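Local structure of putative glycosyl hydrolase (Parabacteroides distasonis, 4QHZ) at the interface of chains A and B and the interface of chains A and C. The protein is a putative glycosyl hydrolase of the 3-keto-disaccharide hydrolase (DUF1080) family that binds magnesium and probably cleaves glycosidic bonds. Sequence-based numbering; all coordinates share one arbitrary frame. Chains: chain A/B/C, putative glycosyl hydrolase.

Contacts 1 and 2 lie on the same N-terminal stretch of chain A, with the centres of their C-alpha atoms about 9 Å apart. The 3-10 helix 20-23 serves both: A:His20 and A:Ser23 face chain B, while A:Glu21 and A:Met22 face chain C. A:Glu24, just beyond the helix, is common to the two, giving its side chain to contact 1 and its backbone carbonyl to contact 2. The segment thus sits between two neighbouring copies, and since each interface is two-fold symmetric, such segments could help tie together the deposited assembly of four copies, which may or may not be the biological form.

Contact 1: the interface of chains A and B. Residues chain A 11-12, 18, 20, 23-24; chain B 150, 210-211.
The imidazole of A:His20 lies over the indole of B:Trp210, both side chains pointing the same way, with planes only 20° apart. The overlap is offset: A:His20 CG comes 3.4 Å from B:Trp210 CZ2 on the six-membered ring. The backbone already sets A:His20 CB over this indole face, and chi1 of 70° turns the imidazole over it too. A wide, flat tryptophan suits this place because it can receive both. The imidazole is steered from its edge, where ND1 donates in the ring plane to A:Glu24 OE2 at 2.7 Å, nearly straight at 175°.

B:Lys150 comes in beside this stack as an extended chain, long enough to bring NZ to the end of the 3-10 helix 20-23. Four oxygens surround NZ, so its three hydrogens must be shared: A:His20 O at 2.9 Å, A:Ser23 OG, B:Trp210 O and A:Glu24 OE2, the last a salt bridge as well as a hydrogen bond. The small serine hydroxyl accepts from NZ while donating to A:His20 O, a carbonyl thus gripped from both faces. A:Glu24 OE2 receives the lysine on its anti side and the histidine on its syn side, both somewhat out of the carboxylate plane; the nearby ammonium would probably favour a charged carboxylate. B:Ile211 adds an apolar flank: CG1 packs on A:His20 CB, and its chain runs antiparallel to A:Ile18, touching CG2 to CG2. B:Trp210 NE1 bonds to a water at 2.9 Å, which reaches A:Glu24 OE2 at 3.3 Å.

Contact 2: the interface of chains A and C. Residues chain A 21-22, 24-26; chain C 15-16.
C:Tyr15 reaches across to chain A with its phenol tip, and a direct polar link is the hydrogen bond from its OH to the backbone carbonyl O of A:Glu24, 2.7 Å long. The hydroxyl lies in the carbonyl plane, with a C=O...O angle of 151°. With CG anti to the backbone N (chi1 178°), the tyrosine ring points away from that N, beside the carbonyl carbon, and its length lets the hydroxyl reach a carbonyl of the neighbouring chain. A second polar link runs through water, which joins A:Met22 O at 2.6 Å to C:Tyr15 O at 3.0 Å.

The apolar contacts flank the phenol. A:Phe25 crosses it at a slant, its CD1-CE1 side along the CD2-CE2 side of C:Tyr15, with CE1 3.5 Å from CD2; a purely hydrocarbon ring suits packing beside the tyrosine's carbons. The side chains of A:Tyr26 and C:Tyr15 cross at about a right angle, and the A:Tyr26 ring takes the OH at its edge, in plane. A phenylalanine in place of C:Tyr15 would probably keep the packing on A:Phe25 but leave A:Glu24 O without its mate. Farther along, the small C:Ala16 allows close backbone approach: its methyl, CB, lies 4.0 Å from A:Met22 CA.

The patch, part of a two-fold interface that may be biological, joins the 3-10 helix 20-23 of chain A and the loop after it to the 3-10 helix 15-17 of chain C, both in the N-terminal region ahead of the first strand, 51-52.

Contact 1: the interface of chains A and B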
HETATM    1  N   MSE A  11      40.637   5.285   3.584  1.00 57.07           N
HETATM    2  CA  MSE A  11      39.319   4.698   3.184  1.00 60.35           C
HETATM    3  C   MSE A  11      38.239   5.510   3.837  1.00 55.14           C
HETATM    4  O   MSE A  11      38.267   5.662   5.049  1.00 51.98           O
HETATM    5  CB  MSE A  11      39.177   3.236   3.635  1.00 64.92           C
HETATM    6  CG  MSE A  11      39.816   2.245   2.664  1.00 74.33           C
HETATM    7 SE   MSE A  11      38.923   2.141   0.897  0.75 91.75          SE
HETATM    8  CE  MSE A  11      37.024   2.500   1.269  1.00 79.41           C
ATOM      9  N   PRO A  12      37.286   6.062   3.052  1.00 53.46           N
ATOM     10  CA  PRO A  12      36.251   6.896   3.682  1.00 53.18           C
ATOM     11  C   PRO A  12      35.266   6.064   4.499  1.00 44.72           C
ATOM     12  O   PRO A  12      35.015   4.909   4.166  1.00 40.82           O
ATOM     13  CB  PRO A  12      35.545   7.558   2.488  1.00 52.16           C
ATOM     14  CG  PRO A  12      35.762   6.616   1.357  1.00 52.22           C
ATOM     15  CD  PRO A  12      37.118   6.004   1.588  1.00 54.42           C
ATOM     16  N   ILE A  18      30.951   3.527   9.963  1.00 27.42           N
ATOM     17  CA  ILE A  18      30.462   2.460   9.090  1.00 26.80           C
ATOM     18  C   ILE A  18      31.220   2.481   7.754  1.00 27.24           C
ATOM     19  O   ILE A  18      31.518   3.549   7.231  1.00 26.25           O
ATOM     20  CB  ILE A  18      28.934   2.555   8.870  1.00 26.42           C
ATOM     21  CG1 ILE A  18      28.399   1.260   8.263  1.00 26.18           C
ATOM     22  CG2 ILE A  18      28.576   3.753   8.000  1.00 26.23           C
ATOM     23  CD1 ILE A  18      26.897   1.097   8.396  1.00 26.09           C
ATOM     24  N   HIS A  20      31.839   0.744   3.670  1.00 25.40           N
ATOM     25  CA  HIS A  20      31.003   0.316   2.545  1.00 26.24           C
ATOM     26  C   HIS A  20      30.747  -1.200   2.546  1.00 25.29           C
ATOM     27  O   HIS A  20      29.669  -1.641   2.143  1.00 24.44           O
ATOM     28  CB  HIS A  20      31.584   0.787   1.190  1.00 26.27           C
ATOM     29  CG  HIS A  20      32.839   0.091   0.774  1.00 25.69           C
ATOM     30  ND1 HIS A  20      32.838  -1.032  -0.022  1.00 26.60           N
ATOM     31  CD2 HIS A  20      34.138   0.378   1.013  1.00 27.26           C
ATOM     32  CE1 HIS A  20      34.082  -1.415  -0.247  1.00 26.50           C
ATOM     33  NE2 HIS A  20      34.891  -0.579   0.376  1.00 28.07           N
ATOM     34  N   SER A  23      27.510  -2.876   4.216  1.00 21.94           N
ATOM     35  CA  SER A  23      26.220  -2.903   3.502  1.00 21.08           C
ATOM     36  C   SER A  23      26.316  -3.651   2.173  1.00 20.00           C
ATOM     37  O   SER A  23      25.575  -3.362   1.239  1.00 18.85           O
ATOM     38  CB  SER A  23      25.692  -1.476   3.274  1.00 20.77           C
ATOM     39  OG  SER A  23      26.619  -0.689   2.550  1.00 22.01           O
ATOM     40  N   GLU A  24      27.222  -4.624   2.099  1.00 21.51           N
ATOM     41  CA  GLU A  24      27.404  -5.440   0.896  1.00 22.13           C
ATOM     42  C   GLU A  24      27.135  -6.914   1.215  1.00 22.72           C
ATOM     43  O   GLU A  24      27.916  -7.550   1.922  1.00 21.77           O
ATOM     44  CB  GLU A  24      28.807  -5.220   0.331  1.00 23.28           C
ATOM     45  CG  GLU A  24      28.955  -3.838  -0.285  1.00 23.97           C
ATOM     46  CD  GLU A  24      30.378  -3.384  -0.544  1.00 24.50           C
ATOM     47  OE1 GLU A  24      31.334  -4.180  -0.422  1.00 24.93           O
ATOM     48  OE2 GLU A  24      30.533  -2.190  -0.882  1.00 25.23           O
TER
ATOM     49  N   LYS B 150      21.870  -1.093  -3.146  1.00 21.58           N
ATOM     50  CA  LYS B 150      22.125  -1.440  -1.736  1.00 23.51           C
ATOM     51  C   LYS B 150      20.885  -1.390  -0.834  1.00 24.70           C
ATOM     52  O   LYS B 150      21.011  -1.334   0.391  1.00 26.14           O
ATOM     53  CB  LYS B 150      23.258  -0.574  -1.148  1.00 23.99           C
ATOM     54  CG  LYS B 150      24.642  -1.009  -1.599  1.00 24.43           C
ATOM     55  CD  LYS B 150      25.745  -0.385  -0.752  1.00 23.80           C
ATOM     56  CE  LYS B 150      27.093  -0.996  -1.063  1.00 23.35           C
ATOM     57  NZ  LYS B 150      28.123  -0.611  -0.063  1.00 24.24           N
ATOM     58  N   TRP B 210      26.421   4.314  -1.089  1.00 24.11           N
ATOM     59  CA  TRP B 210      27.544   3.377  -1.062  1.00 24.89           C
ATOM     60  C   TRP B 210      27.963   3.085   0.371  1.00 24.86           C
ATOM     61  O   TRP B 210      28.354   1.968   0.689  1.00 24.51           O
ATOM     62  CB  TRP B 210      28.724   3.949  -1.856  1.00 25.37           C
ATOM     63  CG  TRP B 210      29.944   3.040  -1.961  1.00 27.71           C
ATOM     64  CD1 TRP B 210      29.963   1.728  -2.343  1.00 28.04           C
ATOM     65  CD2 TRP B 210      31.307   3.398  -1.707  1.00 27.91           C
ATOM     66  NE1 TRP B 210      31.252   1.242  -2.326  1.00 26.27           N
ATOM     67  CE2 TRP B 210      32.097   2.248  -1.941  1.00 28.05           C
ATOM     68  CE3 TRP B 210      31.937   4.576  -1.298  1.00 28.95           C
ATOM     69  CZ2 TRP B 210      33.487   2.247  -1.783  1.00 29.21           C
ATOM     70  CZ3 TRP B 210      33.316   4.574  -1.136  1.00 30.72           C
ATOM     71  CH2 TRP B 210      34.076   3.413  -1.379  1.00 29.67           C
ATOM     72  N   ILE B 211      27.878   4.101   1.223  1.00 25.54           N
ATOM     73  CA  ILE B 211      28.253   3.973   2.622  1.00 25.04           C
ATOM     74  C   ILE B 211      27.080   4.356   3.515  1.00 24.61           C
ATOM     75  O   ILE B 211      26.515   5.434   3.374  1.00 23.77           O
ATOM     76  CB  ILE B 211      29.474   4.850   2.951  1.00 25.92           C
ATOM     77  CG1 ILE B 211      30.728   4.286   2.269  1.00 26.39           C
ATOM     78  CG2 ILE B 211      29.680   4.945   4.459  1.00 26.43           C
ATOM     79  CD1 ILE B 211      31.948   5.185   2.345  1.00 27.67           C
TER
HETATM   80  O   HOH W   1      31.707  -1.244  -3.772  1.00 24.85           O

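Contact 2: the interface of chains A and C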
ATOM      1  N   GLU A  21      31.719  -1.979   3.031  1.00 26.19           N
ATOM      2  CA  GLU A  21      31.587  -3.442   3.103  1.00 26.15           C
ATOM      3  C   GLU A  21      30.438  -3.906   3.998  1.00 25.79           C
ATOM      4  O   GLU A  21      29.840  -4.960   3.760  1.00 25.96           O
ATOM      5  CB  GLU A  21      32.880  -4.089   3.609  1.00 28.48           C
ATOM      6  CG  GLU A  21      34.055  -4.015   2.645  1.00 30.18           C
ATOM      7  CD  GLU A  21      34.996  -2.858   2.933  1.00 32.29           C
ATOM      8  OE1 GLU A  21      34.569  -1.868   3.567  1.00 31.24           O
ATOM      9  OE2 GLU A  21      36.173  -2.945   2.520  1.00 37.85           O
HETATM   10  N   MSE A  22      30.119  -3.122   5.020  1.00 25.20           N
HETATM   11  CA  MSE A  22      29.091  -3.518   5.987  1.00 25.03           C
HETATM   12  C   MSE A  22      27.675  -3.450   5.412  1.00 24.22           C
HETATM   13  O   MSE A  22      26.736  -3.934   6.047  1.00 23.87           O
HETATM   14  CB  MSE A  22      29.213  -2.635   7.218  1.00 26.21           C
HETATM   15  CG  MSE A  22      30.490  -2.975   7.980  1.00 27.69           C
HETATM   16 SE   MSE A  22      30.846  -1.577   9.308  0.75 30.50          SE
HETATM   17  CE  MSE A  22      32.669  -2.040   9.870  1.00 30.39           C
ATOM     18  N   GLU A  24      27.222  -4.624   2.099  1.00 21.51           N
ATOM     19  CA  GLU A  24      27.404  -5.440   0.896  1.00 22.13           C
ATOM     20  C   GLU A  24      27.135  -6.914   1.215  1.00 22.72           C
ATOM     21  O   GLU A  24      27.916  -7.550   1.922  1.00 21.77           O
ATOM     22  CB  GLU A  24      28.807  -5.220   0.331  1.00 23.28           C
ATOM     23  CG  GLU A  24      28.955  -3.838  -0.285  1.00 23.97           C
ATOM     24  CD  GLU A  24      30.378  -3.384  -0.544  1.00 24.50           C
ATOM     25  OE1 GLU A  24      31.334  -4.180  -0.422  1.00 24.93           O
ATOM     26  OE2 GLU A  24      30.533  -2.190  -0.882  1.00 25.23           O
ATOM     27  N   PHE A  25      26.023  -7.434   0.691  1.00 22.94           N
ATOM     28  CA  PHE A  25      25.554  -8.798   0.988  1.00 25.05           C
ATOM     29  C   PHE A  25      25.634  -9.670  -0.252  1.00 24.36           C
ATOM     30  O   PHE A  25      25.464  -9.178  -1.365  1.00 25.42           O
ATOM     31  CB  PHE A  25      24.123  -8.753   1.540  1.00 24.15           C
ATOM     32  CG  PHE A  25      23.971  -7.797   2.686  1.00 26.11           C
ATOM     33  CD1 PHE A  25      24.546  -8.084   3.916  1.00 29.18           C
ATOM     34  CD2 PHE A  25      23.331  -6.587   2.520  1.00 27.38           C
ATOM     35  CE1 PHE A  25      24.452  -7.192   4.969  1.00 30.17           C
ATOM     36  CE2 PHE A  25      23.240  -5.687   3.565  1.00 28.37           C
ATOM     37  CZ  PHE A  25      23.794  -5.993   4.794  1.00 28.70           C
ATOM     38  N   TYR A  26      25.913 -10.955  -0.058  1.00 25.24           N
ATOM     39  CA  TYR A  26      26.175 -11.870  -1.178  1.00 27.52           C
ATOM     40  C   TYR A  26      25.124 -12.978  -1.303  1.00 30.34           C
ATOM     41  O   TYR A  26      25.271 -13.889  -2.109  1.00 32.28           O
ATOM     42  CB  TYR A  26      27.596 -12.435  -1.041  1.00 28.24           C
ATOM     43  CG  TYR A  26      28.617 -11.329  -1.202  1.00 28.80           C
ATOM     44  CD1 TYR A  26      28.992 -10.531  -0.119  1.00 27.93           C
ATOM     45  CD2 TYR A  26      29.152 -11.033  -2.450  1.00 29.16           C
ATOM     46  CE1 TYR A  26      29.898  -9.497  -0.273  1.00 29.42           C
ATOM     47  CE2 TYR A  26      30.057  -9.994  -2.618  1.00 29.41           C
ATOM     48  CZ  TYR A  26      30.422  -9.231  -1.529  1.00 29.53           C
ATOM     49  OH  TYR A  26      31.310  -8.207  -1.703  1.00 30.65           O
TER
ATOM     50  N   TYR C  15      27.698  -8.656  10.906  1.00 26.34           N
ATOM     51  CA  TYR C  15      28.179  -8.924   9.557  1.00 26.73           C
ATOM     52  C   TYR C  15      29.183  -7.865   9.099  1.00 25.64           C
ATOM     53  O   TYR C  15      28.912  -6.659   9.167  1.00 24.77           O
ATOM     54  CB  TYR C  15      27.001  -8.991   8.586  1.00 28.33           C
ATOM     55  CG  TYR C  15      27.422  -9.210   7.160  1.00 29.73           C
ATOM     56  CD1 TYR C  15      27.730 -10.481   6.694  1.00 31.69           C
ATOM     57  CD2 TYR C  15      27.525  -8.143   6.277  1.00 29.62           C
ATOM     58  CE1 TYR C  15      28.132 -10.685   5.383  1.00 34.11           C
ATOM     59  CE2 TYR C  15      27.920  -8.336   4.971  1.00 33.27           C
ATOM     60  CZ  TYR C  15      28.227  -9.606   4.530  1.00 34.24           C
ATOM     61  OH  TYR C  15      28.616  -9.793   3.226  1.00 41.75           O
ATOM     62  N   ALA C  16      30.352  -8.335   8.667  1.00 25.11           N
ATOM     63  CA  ALA C  16      31.455  -7.481   8.216  1.00 25.59           C
ATOM     64  C   ALA C  16      31.883  -6.445   9.261  1.00 25.38           C
ATOM     65  O   ALA C  16      32.408  -5.388   8.916  1.00 23.60           O
ATOM     66  CB  ALA C  16      31.091  -6.801   6.906  1.00 26.01           C
TER
HETATM   67  O   HOH W   2      26.404  -5.431   8.097  1.00 21.14           O